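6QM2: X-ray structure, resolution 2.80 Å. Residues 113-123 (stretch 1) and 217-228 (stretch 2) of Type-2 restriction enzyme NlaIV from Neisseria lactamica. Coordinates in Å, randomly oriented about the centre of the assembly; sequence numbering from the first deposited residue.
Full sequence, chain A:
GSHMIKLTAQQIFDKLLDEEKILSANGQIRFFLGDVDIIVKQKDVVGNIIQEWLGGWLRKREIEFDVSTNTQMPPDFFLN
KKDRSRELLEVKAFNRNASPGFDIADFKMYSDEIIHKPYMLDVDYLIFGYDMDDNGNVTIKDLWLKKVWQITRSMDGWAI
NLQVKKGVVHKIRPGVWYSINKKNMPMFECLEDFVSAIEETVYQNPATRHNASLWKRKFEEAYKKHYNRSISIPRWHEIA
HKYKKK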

# COMPACT_ATOMS: atom_id res chain seq x y z
N GLU A 113 24.27 15.50 -6.42
CA GLU A 113 23.29 16.56 -6.66
C GLU A 113 23.73 17.91 -6.09
O GLU A 113 23.65 18.91 -6.78
CB GLU A 113 21.93 16.15 -6.06
CG GLU A 113 20.79 17.17 -6.18
CD GLU A 113 20.01 17.07 -7.49
OE1 GLU A 113 20.59 16.63 -8.51
OE2 GLU A 113 18.82 17.45 -7.47
N ILE A 114 24.19 17.92 -4.84
CA ILE A 114 24.53 19.19 -4.17
C ILE A 114 25.82 19.87 -4.67
O ILE A 114 26.05 21.03 -4.35
CB ILE A 114 24.54 19.08 -2.62
CG1 ILE A 114 25.65 18.14 -2.11
CG2 ILE A 114 23.17 18.64 -2.11
CD1 ILE A 114 25.90 18.26 -0.62
N ILE A 115 26.64 19.17 -5.45
CA ILE A 115 27.71 19.82 -6.20
C ILE A 115 27.15 20.53 -7.44
O ILE A 115 27.47 21.69 -7.68
CB ILE A 115 28.82 18.83 -6.60
CG1 ILE A 115 29.67 18.51 -5.37
CG2 ILE A 115 29.70 19.39 -7.73
CD1 ILE A 115 30.71 17.43 -5.56
N HIS A 116 26.32 19.83 -8.21
CA HIS A 116 25.73 20.40 -9.43
C HIS A 116 24.68 21.46 -9.10
O HIS A 116 24.56 22.46 -9.82
CB HIS A 116 25.13 19.29 -10.30
CG HIS A 116 26.14 18.35 -10.88
ND1 HIS A 116 26.15 18.00 -12.22
CD2 HIS A 116 27.19 17.69 -10.32
CE1 HIS A 116 27.15 17.16 -12.45
NE2 HIS A 116 27.79 16.96 -11.32
N LYS A 117 23.94 21.26 -8.01
CA LYS A 117 22.84 22.13 -7.61
C LYS A 117 22.87 22.40 -6.10
O LYS A 117 22.00 21.91 -5.36
CB LYS A 117 21.51 21.49 -8.01
CG LYS A 117 21.34 21.19 -9.50
CD LYS A 117 19.97 20.59 -9.76
CE LYS A 117 19.74 20.26 -11.23
NZ LYS A 117 18.29 20.12 -11.52
N PRO A 118 23.85 23.19 -5.62
CA PRO A 118 23.97 23.52 -4.18
C PRO A 118 22.74 24.17 -3.56
O PRO A 118 22.51 24.02 -2.36
CB PRO A 118 25.14 24.51 -4.14
CG PRO A 118 25.91 24.26 -5.38
CD PRO A 118 24.91 23.84 -6.41
N TYR A 119 21.98 24.89 -4.37
CA TYR A 119 20.70 25.46 -3.94
C TYR A 119 19.66 24.45 -3.40
O TYR A 119 18.70 24.85 -2.73
CB TYR A 119 20.07 26.31 -5.06
CG TYR A 119 19.88 25.61 -6.39
CD1 TYR A 119 18.74 24.87 -6.66
CD2 TYR A 119 20.84 25.73 -7.40
CE1 TYR A 119 18.57 24.23 -7.89
CE2 TYR A 119 20.68 25.10 -8.63
CZ TYR A 119 19.54 24.36 -8.87
OH TYR A 119 19.37 23.74 -10.08
N MET A 120 19.85 23.16 -3.67
CA MET A 120 19.05 22.10 -3.04
C MET A 120 19.19 22.05 -1.51
O MET A 120 18.26 21.63 -0.82
CB MET A 120 19.38 20.73 -3.64
CG MET A 120 18.93 20.55 -5.08
SD MET A 120 17.15 20.80 -5.29
CE MET A 120 16.98 20.56 -7.06
N LEU A 121 20.33 22.48 -0.99
CA LEU A 121 20.54 22.55 0.47
C LEU A 121 19.64 23.57 1.18
O LEU A 121 19.50 23.51 2.40
CB LEU A 121 22.00 22.85 0.79
CG LEU A 121 23.01 21.80 0.35
CD1 LEU A 121 24.43 22.36 0.30
CD2 LEU A 121 22.95 20.58 1.25
N ASP A 122 19.07 24.51 0.43
CA ASP A 122 18.15 25.51 0.98
C ASP A 122 16.68 25.15 0.74
O ASP A 122 15.81 26.01 0.90
CB ASP A 122 18.46 26.90 0.39
CG ASP A 122 18.13 28.05 1.34
OD1 ASP A 122 18.73 28.11 2.43
OD2 ASP A 122 17.27 28.90 1.00
N VAL A 123 16.39 23.90 0.37
CA VAL A 123 15.01 23.43 0.24
C VAL A 123 14.34 23.45 1.62
O VAL A 123 14.97 23.08 2.62
CB VAL A 123 14.92 22.00 -0.34
CG1 VAL A 123 13.49 21.45 -0.25
CG2 VAL A 123 15.40 21.98 -1.79
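Stretch 2 217-228: RKFEEAYKKHYN

What shape does stretch 2 take, and which way does it run? Residues 217-227 form a helix that begins earlier in the chain, and Asn228 leaves it with positive phi. The register runs the same way in both stretches: Ile115 CA lies 5.0 Å from Phe219 CA, Pro118 CA 5.8 Å from Tyr223 CA, and Tyr119 CA 7.2 Å from His226 CA. From Phe219 on, stretch 2 thus passes from the helical end of stretch 1 to its 3-10 segment, 118-121.

What do the first residues of stretch 2 offer? Arg217 does not reach across; its NH1 instead makes a salt bridge with Glu221 OE1 at 2.9 Å. Lys218 lies along Ile115, its CB 4.3 Å from Ile115 CD1. Phe219, in the t rotamer, starts out sideways, but its ring end comes nearer to stretch 1, the ring edge meeting Ile114 O (3.4 Å from CE1) and Leu121 CD1 (3.4 Å from CZ).

What sits in the middle? Ala222 points its methyl group toward stretch 1; its CB lies 3.1 Å from Ile115 O and 3.8 Å from Pro118 CG. Pro118 also packs on the next residue, its CB 4.0 Å from Tyr223 CD1.

How does the helix finish? His226 turns one ring face to Pro118, whose CD sits 4.1 Å from the ring centroid in a CH-pi contact, while the ring of Tyr119 meets it obliquely, Tyr119 CD2 being 3.5 Å from His226 ND1. Tyr227 starts out sideways, but its end comes nearer, placing OH 3.5 Å from both Tyr119 CA and Asp122 CB. No direct hydrogen bond joins the stretches; a water bridges Tyr227 OH, 2.6 Å from its O, and Asp122 OD2, 3.2 Å from the same O in a weak bond.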

# COMPACT_ATOMS: atom_id res chain seq x y z
N ARG A 217 36.52 21.21 -2.69
CA ARG A 217 36.80 22.31 -3.62
C ARG A 217 35.66 22.46 -4.63
O ARG A 217 35.09 23.54 -4.78
CB ARG A 217 38.14 22.08 -4.34
CG ARG A 217 38.67 23.27 -5.15
CD ARG A 217 39.95 22.94 -5.91
NE ARG A 217 39.79 21.79 -6.82
CZ ARG A 217 39.22 21.82 -8.03
NH1 ARG A 217 38.73 22.95 -8.55
NH2 ARG A 217 39.13 20.70 -8.75
N LYS A 218 35.30 21.35 -5.29
CA LYS A 218 34.21 21.34 -6.27
C LYS A 218 32.90 21.89 -5.71
O LYS A 218 32.17 22.58 -6.42
CB LYS A 218 33.98 19.93 -6.82
CG LYS A 218 35.11 19.42 -7.71
CD LYS A 218 34.70 18.22 -8.55
CE LYS A 218 33.76 18.62 -9.68
NZ LYS A 218 33.73 17.60 -10.75
N PHE A 219 32.61 21.58 -4.45
CA PHE A 219 31.40 22.09 -3.79
C PHE A 219 31.50 23.59 -3.50
O PHE A 219 30.54 24.33 -3.74
CB PHE A 219 31.09 21.35 -2.49
CG PHE A 219 29.91 21.91 -1.76
CD1 PHE A 219 28.62 21.56 -2.14
CD2 PHE A 219 30.08 22.86 -0.76
CE1 PHE A 219 27.52 22.12 -1.49
CE2 PHE A 219 28.98 23.42 -0.11
CZ PHE A 219 27.70 23.05 -0.48
N GLU A 220 32.63 24.03 -2.95
CA GLU A 220 32.81 25.43 -2.56
C GLU A 220 32.79 26.39 -3.76
O GLU A 220 32.28 27.50 -3.64
CB GLU A 220 34.08 25.62 -1.72
CG GLU A 220 33.94 25.11 -0.28
CD GLU A 220 35.19 25.32 0.57
OE1 GLU A 220 36.29 25.48 0.01
OE2 GLU A 220 35.06 25.31 1.81
N GLU A 221 33.34 25.94 -4.89
CA GLU A 221 33.27 26.70 -6.15
C GLU A 221 31.84 26.77 -6.69
O GLU A 221 31.39 27.82 -7.15
CB GLU A 221 34.19 26.09 -7.21
CG GLU A 221 35.66 26.33 -6.92
CD GLU A 221 36.59 25.57 -7.86
OE1 GLU A 221 37.81 25.57 -7.59
OE2 GLU A 221 36.11 24.98 -8.86
N ALA A 222 31.14 25.64 -6.63
CA ALA A 222 29.75 25.57 -7.04
C ALA A 222 28.84 26.41 -6.16
O ALA A 222 27.91 27.05 -6.66
CB ALA A 222 29.27 24.13 -7.06
N TYR A 223 29.08 26.42 -4.85
CA TYR A 223 28.31 27.29 -3.95
C TYR A 223 28.55 28.76 -4.30
O TYR A 223 27.62 29.56 -4.29
CB TYR A 223 28.65 27.03 -2.48
CG TYR A 223 27.61 27.61 -1.54
CD1 TYR A 223 26.47 26.89 -1.20
CD2 TYR A 223 27.77 28.89 -1.00
CE1 TYR A 223 25.51 27.41 -0.34
CE2 TYR A 223 26.82 29.42 -0.14
CZ TYR A 223 25.69 28.69 0.18
OH TYR A 223 24.74 29.22 1.03
N LYS A 224 29.80 29.09 -4.64
CA LYS A 224 30.18 30.45 -5.00
C LYS A 224 29.46 30.93 -6.26
O LYS A 224 28.91 32.02 -6.27
CB LYS A 224 31.70 30.60 -5.16
CG LYS A 224 32.17 32.04 -5.11
CD LYS A 224 33.67 32.16 -5.32
CE LYS A 224 34.07 33.61 -5.56
NZ LYS A 224 35.54 33.74 -5.78
N LYS A 225 29.45 30.11 -7.31
CA LYS A 225 28.71 30.45 -8.54
C LYS A 225 27.24 30.77 -8.26
O LYS A 225 26.77 31.85 -8.60
CB LYS A 225 28.78 29.34 -9.60
CG LYS A 225 29.95 29.49 -10.56
CD LYS A 225 29.73 28.72 -11.86
CE LYS A 225 30.78 29.11 -12.89
NZ LYS A 225 30.82 28.15 -14.03
N HIS A 226 26.55 29.85 -7.60
CA HIS A 226 25.10 29.95 -7.45
C HIS A 226 24.65 31.01 -6.44
O HIS A 226 23.58 31.59 -6.61
CB HIS A 226 24.51 28.58 -7.11
CG HIS A 226 24.57 27.61 -8.25
ND1 HIS A 226 23.48 27.32 -9.04
CD2 HIS A 226 25.60 26.89 -8.75
CE1 HIS A 226 23.83 26.45 -9.97
NE2 HIS A 226 25.12 26.17 -9.82
N TYR A 227 25.46 31.26 -5.41
CA TYR A 227 25.11 32.24 -4.37
C TYR A 227 25.92 33.55 -4.40
O TYR A 227 25.58 34.50 -3.69
CB TYR A 227 25.20 31.57 -2.98
CG TYR A 227 24.02 30.66 -2.69
CD1 TYR A 227 22.82 31.19 -2.22
CD2 TYR A 227 24.10 29.28 -2.89
CE1 TYR A 227 21.73 30.37 -1.95
CE2 TYR A 227 23.01 28.45 -2.63
CZ TYR A 227 21.82 29.01 -2.16
OH TYR A 227 20.73 28.23 -1.88
N ASN A 228 26.96 33.61 -5.24
CA ASN A 228 27.85 34.77 -5.36
C ASN A 228 28.50 35.14 -4.02
O ASN A 228 28.59 36.31 -3.65
CB ASN A 228 27.10 35.97 -5.98
CG ASN A 228 28.03 37.02 -6.57
OD1 ASN A 228 29.23 36.79 -6.74
ND2 ASN A 228 27.47 38.17 -6.90
O HOH W 1 18.33 29.10 -1.99